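Local coordinates for protein arylsulfatase (Pseudoalteromonas sp. MB47, PDB 7AJ0) that probably removes sulfate groups from the algal polysaccharide fucoidan as an exo-acting, calcium-binding sulfatase that assembles into hexamers, at residues R212-L216 with V227-N232; I240-R245 with H266-K270. All coordinates share one frame; numbering follows the deposited sequence.

Interaction 1. Residues R212-L216 with V227-N232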
ATOM      1  N   ARG A 212      20.958  21.150 -28.934  1.00 31.72           N
ATOM      2  CA  ARG A 212      22.001  20.987 -27.926  1.00 34.05           C
ATOM      3  C   ARG A 212      22.624  22.336 -27.595  1.00 30.84           C
ATOM      4  O   ARG A 212      23.041  23.058 -28.506  1.00 31.44           O
ATOM      5  CB  ARG A 212      23.054  20.014 -28.462  1.00 31.54           C
ATOM      6  CG  ARG A 212      24.329  19.881 -27.654  1.00 31.10           C
ATOM      7  CD  ARG A 212      25.450  19.330 -28.547  1.00 37.22           C
ATOM      8  NE  ARG A 212      26.668  19.030 -27.802  1.00 34.77           N
ATOM      9  CZ  ARG A 212      27.284  17.847 -27.792  1.00 45.52           C
ATOM     10  NH1 ARG A 212      26.816  16.826 -28.500  1.00 61.45           N
ATOM     11  NH2 ARG A 212      28.387  17.694 -27.075  1.00 50.14           N
ATOM     12  N   PRO A 213      22.718  22.710 -26.317  1.00 30.03           N
ATOM     13  CA  PRO A 213      23.401  23.965 -25.978  1.00 29.85           C
ATOM     14  C   PRO A 213      24.878  23.900 -26.338  1.00 30.18           C
ATOM     15  O   PRO A 213      25.527  22.859 -26.203  1.00 30.16           O
ATOM     16  CB  PRO A 213      23.189  24.092 -24.463  1.00 38.46           C
ATOM     17  CG  PRO A 213      22.977  22.692 -23.990  1.00 41.40           C
ATOM     18  CD  PRO A 213      22.266  21.979 -25.114  1.00 29.31           C
ATOM     19  N   GLU A 214      25.411  25.034 -26.796  1.00 30.52           N
ATOM     20  CA  GLU A 214      26.792  25.064 -27.264  1.00 30.96           C
ATOM     21  C   GLU A 214      27.794  25.206 -26.125  1.00 30.38           C
ATOM     22  O   GLU A 214      28.925  24.722 -26.243  1.00 30.60           O
ATOM     23  CB  GLU A 214      26.974  26.202 -28.270  1.00 31.66           C
ATOM     24  CG  GLU A 214      26.287  25.945 -29.604  1.00 33.67           C
ATOM     25  CD  GLU A 214      26.486  27.074 -30.597  1.00 42.54           C
ATOM     26  OE1 GLU A 214      26.670  28.230 -30.162  1.00 46.67           O
ATOM     27  OE2 GLU A 214      26.459  26.802 -31.816  1.00 43.81           O
ATOM     28  N   GLY A 215      27.410  25.848 -25.029  1.00 29.70           N
ATOM     29  CA  GLY A 215      28.315  26.016 -23.906  1.00 33.89           C
ATOM     30  C   GLY A 215      27.861  27.164 -23.021  1.00 28.70           C
ATOM     31  O   GLY A 215      26.688  27.533 -23.014  1.00 28.57           O
ATOM     32  N   LEU A 216      28.818  27.711 -22.277  1.00 28.49           N
ATOM     33  CA  LEU A 216      28.545  28.854 -21.415  1.00 28.10           C
ATOM     34  C   LEU A 216      28.457  30.123 -22.256  1.00 28.64           C
ATOM     35  O   LEU A 216      29.297  30.354 -23.136  1.00 29.27           O
ATOM     36  CB  LEU A 216      29.620  28.991 -20.344  1.00 27.76           C
ATOM     37  CG  LEU A 216      29.806  27.753 -19.471  1.00 27.29           C
ATOM     38  CD1 LEU A 216      30.837  27.987 -18.385  1.00 27.02           C
ATOM     39  CD2 LEU A 216      28.481  27.332 -18.857  1.00 26.90           C
ATOM     40  N   VAL A 227      29.457  32.710 -27.114  1.00 31.96           N
ATOM     41  CA  VAL A 227      29.803  31.415 -26.539  1.00 31.45           C
ATOM     42  C   VAL A 227      31.228  31.550 -26.014  1.00 31.41           C
ATOM     43  O   VAL A 227      32.194  31.502 -26.778  1.00 36.97           O
ATOM     44  CB  VAL A 227      29.671  30.281 -27.555  1.00 39.89           C
ATOM     45  CG1 VAL A 227      30.177  28.977 -26.950  1.00 47.25           C
ATOM     46  CG2 VAL A 227      28.223  30.138 -27.995  1.00 31.97           C
ATOM     47  N   ALA A 228      31.358  31.727 -24.701  1.00 30.69           N
ATOM     48  CA  ALA A 228      32.654  31.980 -24.089  1.00 30.65           C
ATOM     49  C   ALA A 228      33.400  30.706 -23.723  1.00 30.44           C
ATOM     50  O   ALA A 228      34.636  30.703 -23.717  1.00 42.93           O
ATOM     51  CB  ALA A 228      32.481  32.840 -22.833  1.00 30.07           C
ATOM     52  N   TYR A 229      32.682  29.627 -23.418  1.00 29.99           N
ATOM     53  CA  TYR A 229      33.295  28.368 -23.000  1.00 29.78           C
ATOM     54  C   TYR A 229      32.514  27.220 -23.626  1.00 29.86           C
ATOM     55  O   TYR A 229      31.442  26.845 -23.125  1.00 29.35           O
ATOM     56  CB  TYR A 229      33.324  28.248 -21.477  1.00 29.01           C
ATOM     57  CG  TYR A 229      34.055  27.024 -20.971  1.00 30.51           C
ATOM     58  CD1 TYR A 229      33.384  25.825 -20.761  1.00 30.97           C
ATOM     59  CD2 TYR A 229      35.418  27.068 -20.703  1.00 29.09           C
ATOM     60  CE1 TYR A 229      34.052  24.702 -20.301  1.00 37.19           C
ATOM     61  CE2 TYR A 229      36.093  25.953 -20.246  1.00 29.01           C
ATOM     62  CZ  TYR A 229      35.405  24.772 -20.045  1.00 36.12           C
ATOM     63  OH  TYR A 229      36.076  23.661 -19.586  1.00 42.98           O
ATOM     64  N   PRO A 230      33.010  26.643 -24.718  1.00 30.54           N
ATOM     65  CA  PRO A 230      32.282  25.538 -25.350  1.00 30.70           C
ATOM     66  C   PRO A 230      32.310  24.293 -24.485  1.00 32.26           C
ATOM     67  O   PRO A 230      33.275  24.025 -23.765  1.00 30.01           O
ATOM     68  CB  PRO A 230      33.036  25.310 -26.668  1.00 31.63           C
ATOM     69  CG  PRO A 230      33.892  26.522 -26.850  1.00 32.46           C
ATOM     70  CD  PRO A 230      34.230  26.986 -25.469  1.00 31.27           C
ATOM     71  N   ILE A 231      31.232  23.522 -24.570  1.00 30.02           N
ATOM     72  CA  ILE A 231      31.106  22.266 -23.844  1.00 29.62           C
ATOM     73  C   ILE A 231      30.783  21.189 -24.868  1.00 30.17           C
ATOM     74  O   ILE A 231      29.673  21.154 -25.413  1.00 30.29           O
ATOM     75  CB  ILE A 231      30.038  22.333 -22.743  1.00 28.84           C
ATOM     76  CG1 ILE A 231      30.512  23.286 -21.638  1.00 28.34           C
ATOM     77  CG2 ILE A 231      29.764  20.946 -22.188  1.00 28.57           C
ATOM     78  CD1 ILE A 231      29.445  23.695 -20.657  1.00 27.66           C
ATOM     79  N   ASN A 232      31.762  20.322 -25.145  1.00 30.57           N
ATOM     80  CA  ASN A 232      31.606  19.244 -26.109  1.00 31.18           C
ATOM     81  C   ASN A 232      32.056  17.899 -25.551  1.00 32.25           C
ATOM     82  O   ASN A 232      32.102  16.915 -26.300  1.00 31.65           O
ATOM     83  CB  ASN A 232      32.388  19.555 -27.393  1.00 32.09           C
ATOM     84  CG  ASN A 232      31.921  20.831 -28.065  1.00 34.11           C
ATOM     85  OD1 ASN A 232      32.675  21.798 -28.177  1.00 32.50           O
ATOM     86  ND2 ASN A 232      30.671  20.839 -28.520  1.00 54.35           N
TER

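Interaction 2. Residues I240-R245 with H266-K270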
ATOM      1  N   ILE A 240      33.183  23.219 -15.298  1.00 26.23           N
ATOM      2  CA  ILE A 240      32.179  24.273 -15.423  1.00 26.02           C
ATOM      3  C   ILE A 240      32.184  25.182 -14.200  1.00 25.60           C
ATOM      4  O   ILE A 240      32.145  26.411 -14.328  1.00 25.66           O
ATOM      5  CB  ILE A 240      30.796  23.644 -15.675  1.00 26.94           C
ATOM      6  CG1 ILE A 240      29.797  24.698 -16.153  1.00 28.63           C
ATOM      7  CG2 ILE A 240      30.267  22.954 -14.419  1.00 32.30           C
ATOM      8  CD1 ILE A 240      28.490  24.104 -16.642  1.00 26.70           C
ATOM      9  N   ASP A 241      32.244  24.605 -12.999  1.00 25.22           N
ATOM     10  CA  ASP A 241      32.194  25.417 -11.788  1.00 24.86           C
ATOM     11  C   ASP A 241      33.533  26.059 -11.450  1.00 25.12           C
ATOM     12  O   ASP A 241      33.564  27.024 -10.679  1.00 24.95           O
ATOM     13  CB  ASP A 241      31.702  24.573 -10.610  1.00 24.42           C
ATOM     14  CG  ASP A 241      30.189  24.603 -10.468  1.00 24.15           C
ATOM     15  OD1 ASP A 241      29.641  25.701 -10.227  1.00 23.89           O
ATOM     16  OD2 ASP A 241      29.546  23.541 -10.618  1.00 23.97           O
ATOM     17  N   GLN A 242      34.636  25.548 -12.004  1.00 25.56           N
ATOM     18  CA  GLN A 242      35.909  26.250 -11.885  1.00 25.91           C
ATOM     19  C   GLN A 242      35.931  27.483 -12.780  1.00 26.22           C
ATOM     20  O   GLN A 242      36.487  28.524 -12.407  1.00 26.35           O
ATOM     21  CB  GLN A 242      37.063  25.315 -12.244  1.00 26.35           C
ATOM     22  CG  GLN A 242      37.170  24.082 -11.361  1.00 26.14           C
ATOM     23  CD  GLN A 242      37.444  24.421  -9.909  1.00 31.84           C
ATOM     24  OE1 GLN A 242      38.440  25.071  -9.587  1.00 26.14           O
ATOM     25  NE2 GLN A 242      36.554  23.986  -9.022  1.00 27.02           N
ATOM     26  N   VAL A 243      35.326  27.383 -13.966  1.00 26.41           N
ATOM     27  CA  VAL A 243      35.259  28.526 -14.869  1.00 26.76           C
ATOM     28  C   VAL A 243      34.360  29.609 -14.293  1.00 26.41           C
ATOM     29  O   VAL A 243      34.679  30.802 -14.364  1.00 26.65           O
ATOM     30  CB  VAL A 243      34.776  28.072 -16.259  1.00 27.10           C
ATOM     31  CG1 VAL A 243      34.520  29.273 -17.154  1.00 37.73           C
ATOM     32  CG2 VAL A 243      35.793  27.135 -16.883  1.00 27.56           C
ATOM     33  N   LEU A 244      33.222  29.217 -13.717  1.00 25.89           N
ATOM     34  CA  LEU A 244      32.341  30.194 -13.085  1.00 25.57           C
ATOM     35  C   LEU A 244      33.039  30.875 -11.917  1.00 25.47           C
ATOM     36  O   LEU A 244      32.932  32.094 -11.742  1.00 25.55           O
ATOM     37  CB  LEU A 244      31.056  29.516 -12.617  1.00 25.07           C
ATOM     38  CG  LEU A 244      30.182  28.900 -13.709  1.00 25.18           C
ATOM     39  CD1 LEU A 244      29.059  28.080 -13.092  1.00 24.70           C
ATOM     40  CD2 LEU A 244      29.616  29.976 -14.616  1.00 25.48           C
ATOM     41  N   ARG A 245      33.752  30.100 -11.100  1.00 25.34           N
ATOM     42  CA  ARG A 245      34.518  30.680 -10.001  1.00 25.33           C
ATOM     43  C   ARG A 245      35.487  31.733 -10.521  1.00 25.86           C
ATOM     44  O   ARG A 245      35.572  32.839  -9.975  1.00 25.91           O
ATOM     45  CB  ARG A 245      35.260  29.571  -9.252  1.00 25.26           C
ATOM     46  CG  ARG A 245      36.023  30.010  -8.008  1.00 25.27           C
ATOM     47  CD  ARG A 245      37.425  30.537  -8.314  1.00 25.83           C
ATOM     48  NE  ARG A 245      38.096  29.799  -9.381  1.00 26.21           N
ATOM     49  CZ  ARG A 245      38.550  28.555  -9.272  1.00 26.24           C
ATOM     50  NH1 ARG A 245      38.405  27.886  -8.137  1.00 35.26           N
ATOM     51  NH2 ARG A 245      39.142  27.976 -10.307  1.00 26.64           N
ATOM     52  N   HIS A 266      26.130  34.324  -7.534  1.00 23.51           N
ATOM     53  CA  HIS A 266      26.952  33.213  -7.998  1.00 23.55           C
ATOM     54  C   HIS A 266      26.101  31.949  -7.939  1.00 23.22           C
ATOM     55  O   HIS A 266      25.841  31.416  -6.856  1.00 22.89           O
ATOM     56  CB  HIS A 266      28.212  33.060  -7.158  1.00 23.56           C
ATOM     57  CG  HIS A 266      29.159  32.032  -7.690  1.00 23.70           C
ATOM     58  ND1 HIS A 266      30.137  32.329  -8.616  1.00 24.14           N
ATOM     59  CD2 HIS A 266      29.263  30.704  -7.447  1.00 23.51           C
ATOM     60  CE1 HIS A 266      30.812  31.231  -8.908  1.00 24.21           C
ATOM     61  NE2 HIS A 266      30.301  30.231  -8.211  1.00 23.83           N
ATOM     62  N   SER A 267      25.674  31.471  -9.101  1.00 25.56           N
ATOM     63  CA  SER A 267      24.698  30.391  -9.220  1.00 23.15           C
ATOM     64  C   SER A 267      25.425  29.127  -9.667  1.00 23.23           C
ATOM     65  O   SER A 267      25.588  28.875 -10.859  1.00 23.55           O
ATOM     66  CB  SER A 267      23.592  30.800 -10.203  1.00 23.33           C
ATOM     67  OG  SER A 267      22.681  29.743 -10.445  1.00 23.20           O
ATOM     68  N   PHE A 268      25.859  28.329  -8.691  1.00 22.99           N
ATOM     69  CA  PHE A 268      26.538  27.081  -9.000  1.00 23.09           C
ATOM     70  C   PHE A 268      25.708  26.244  -9.965  1.00 23.18           C
ATOM     71  O   PHE A 268      24.474  26.234  -9.905  1.00 23.32           O
ATOM     72  CB  PHE A 268      26.782  26.255  -7.733  1.00 24.97           C
ATOM     73  CG  PHE A 268      27.723  26.883  -6.753  1.00 22.80           C
ATOM     74  CD1 PHE A 268      29.085  26.664  -6.846  1.00 23.06           C
ATOM     75  CD2 PHE A 268      27.244  27.664  -5.717  1.00 22.57           C
ATOM     76  CE1 PHE A 268      29.953  27.228  -5.937  1.00 23.11           C
ATOM     77  CE2 PHE A 268      28.109  28.231  -4.805  1.00 22.62           C
ATOM     78  CZ  PHE A 268      29.464  28.011  -4.915  1.00 22.89           C
ATOM     79  N   SER A 269      26.393  25.526 -10.855  1.00 23.49           N
ATOM     80  CA  SER A 269      25.724  24.468 -11.602  1.00 23.60           C
ATOM     81  C   SER A 269      25.467  23.260 -10.708  1.00 23.33           C
ATOM     82  O   SER A 269      24.425  22.605 -10.817  1.00 23.26           O
ATOM     83  CB  SER A 269      26.554  24.057 -12.814  1.00 25.94           C
ATOM     84  OG  SER A 269      25.972  22.936 -13.458  1.00 24.24           O
ATOM     85  N   LYS A 270      26.406  22.948  -9.823  1.00 23.24           N
ATOM     86  CA  LYS A 270      26.208  21.869  -8.864  1.00 25.92           C
ATOM     87  C   LYS A 270      25.115  22.249  -7.870  1.00 22.64           C
ATOM     88  O   LYS A 270      24.896  23.430  -7.591  1.00 22.51           O
ATOM     89  CB  LYS A 270      27.517  21.566  -8.141  1.00 23.10           C
ATOM     90  CG  LYS A 270      28.553  20.899  -9.025  1.00 23.52           C
ATOM     91  CD  LYS A 270      29.965  21.132  -8.510  1.00 23.67           C
ATOM     92  CE  LYS A 270      30.990  20.430  -9.393  1.00 24.14           C
ATOM     93  NZ  LYS A 270      30.910  20.863 -10.819  1.00 24.44           N
TER
HETATM   94  O   HOH W   1      31.035  27.793  -9.339  1.00 22.07           O
HETATM   95  O   HOH W   2      33.529  22.005 -12.038  1.00 30.41           O

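Interaction 1. Residues R212-L216 with V227-N232
Leu216 and Tyr229 form the hydrogen-bonded pair of an antiparallel beta hairpin, and the backbone carries most of the polar contact. Leu216 N donates to Tyr229 O at 2.9 Å. Leu216 O takes two amides: Ala228 N at 2.9 Å, arriving nearly in line with the carbonyl, and Tyr229 N, a weak bond at 3.5 Å. Two residues thus face one, a classic beta bulge. Two residues along, beyond the Gly215-Pro230 pair, Ile231 N donates to Glu214 O at 3.1 Å, almost straight at 171°.

Between these bonds Gly215 lies opposite Pro230, in a non-hydrogen-bonded pair with their CA atoms 4.2 Å apart. A CB here would clash with Tyr229 O and Pro230 CA, and at phi 160° also with the preceding carbonyl O, so the strands can approach this closely only at a glycine. Gly215 CA also makes a CH···O contact with Tyr229 O.

Leu216 and Tyr229 leave their strands in the same direction and run flank to flank, CB 3.9 Å from CB. Leucine CD1 lies against Tyr229 CB, while CD2 meets Ile231 CD1 at 4.2 Å. Tyr229 CG stands anti to the backbone N (chi1 -175°), which carries the ring on beyond the leucine, and its hydroxyl bonds to Asp236 O. An alanine in place of Leu216 would keep the CB-CB contact but would probably strip Ile231 CD1 and the Tyr229 ring of the leucine methyls and open a gap toward helix 240-258.

Arg212 NH2 comes within 3.7 Å of Asn232 CA, and Ile231 O lies near the guanidinium plane at its edge; neither is a hydrogen bond. Helix 240-258 packs against Leu216, Tyr229 and Ile231, while Tyr177 of strand 175-177, the antiparallel neighbour of strand 215-220, touches Leu216 and Tyr229.

Interaction 2. Residues I240-R245 with H266-K270
Asp241 OD2 is gripped twice by one residue. Lys270 N donates to its syn lone pair at 3.3 Å, and Lys270 NZ closes a salt bridge at 3.0 Å on the anti side. The lysine can do both because its chain runs past OD2, CG and CD each 3.2 Å from it; extended as far as CE, it bends at the last torsion (chi4 57°), which turns NZ back to the anti side.

The other oxygen, OD1, takes a weak bond from Ser269 N, so the carboxylate spans two successive amides of the loop that follows strand 262-267. OD1 also sits at the edge of the Phe268 ring, 3.6 Å from CD1, with carboxylate and ring planes 45° apart. Although buried, Asp241 probably stays ionised, since the lysine and two backbone amides offset its charge.

Two waters complete the polar network. One donates to both Asp241 OD1 and Asp241 O and bonds to His266 NE2, tying the imidazole to the helix; the second accepts from Asp241 N and Lys270 NZ. The imidazole turns its edge to the helix backbone, with CE1 3.6 Å from Leu244 O, and sets CD2 over the centre of the Phe268 ring, 3.6 Å above its plane. Its ND1 is held by Ser248 OG.

The contact joins the start of helix 240-258 to the end of strand 262-267, in the alpha/beta core of the sulfatase domain, of the alkaline phosphatase clan. That strand lies between the parallel strands 53-59 and 151-155. Helix 290-311 packs on Phe268 and Lys270, and Tyr177 of strand 175-177 touches Leu244.

How the interactions relate
Helix 240-258 is the shared element. Ile240 serves both contacts: its CG2 faces Ser269 in interaction 2, and its CD1 the hairpin of interaction 1, which Val243 also meets. There Tyr229 CE2 meets Val243 CG2 at 3.6 Å, and Leu216 CD2 meets Ile240 CD1 at 3.9 Å; Ile231 CD1 also touches Ile240 CD1. The two centres lie 14 Å apart, and both reach the same mixed sheet, interaction 1 further from the centre of the chain. Interaction 2 borders the metal site: the Ser267 side chain is about 8 Å from the calcium ion, and Lys270 shares a backbone hydrogen bond with Asp60, one of the calcium-site residues.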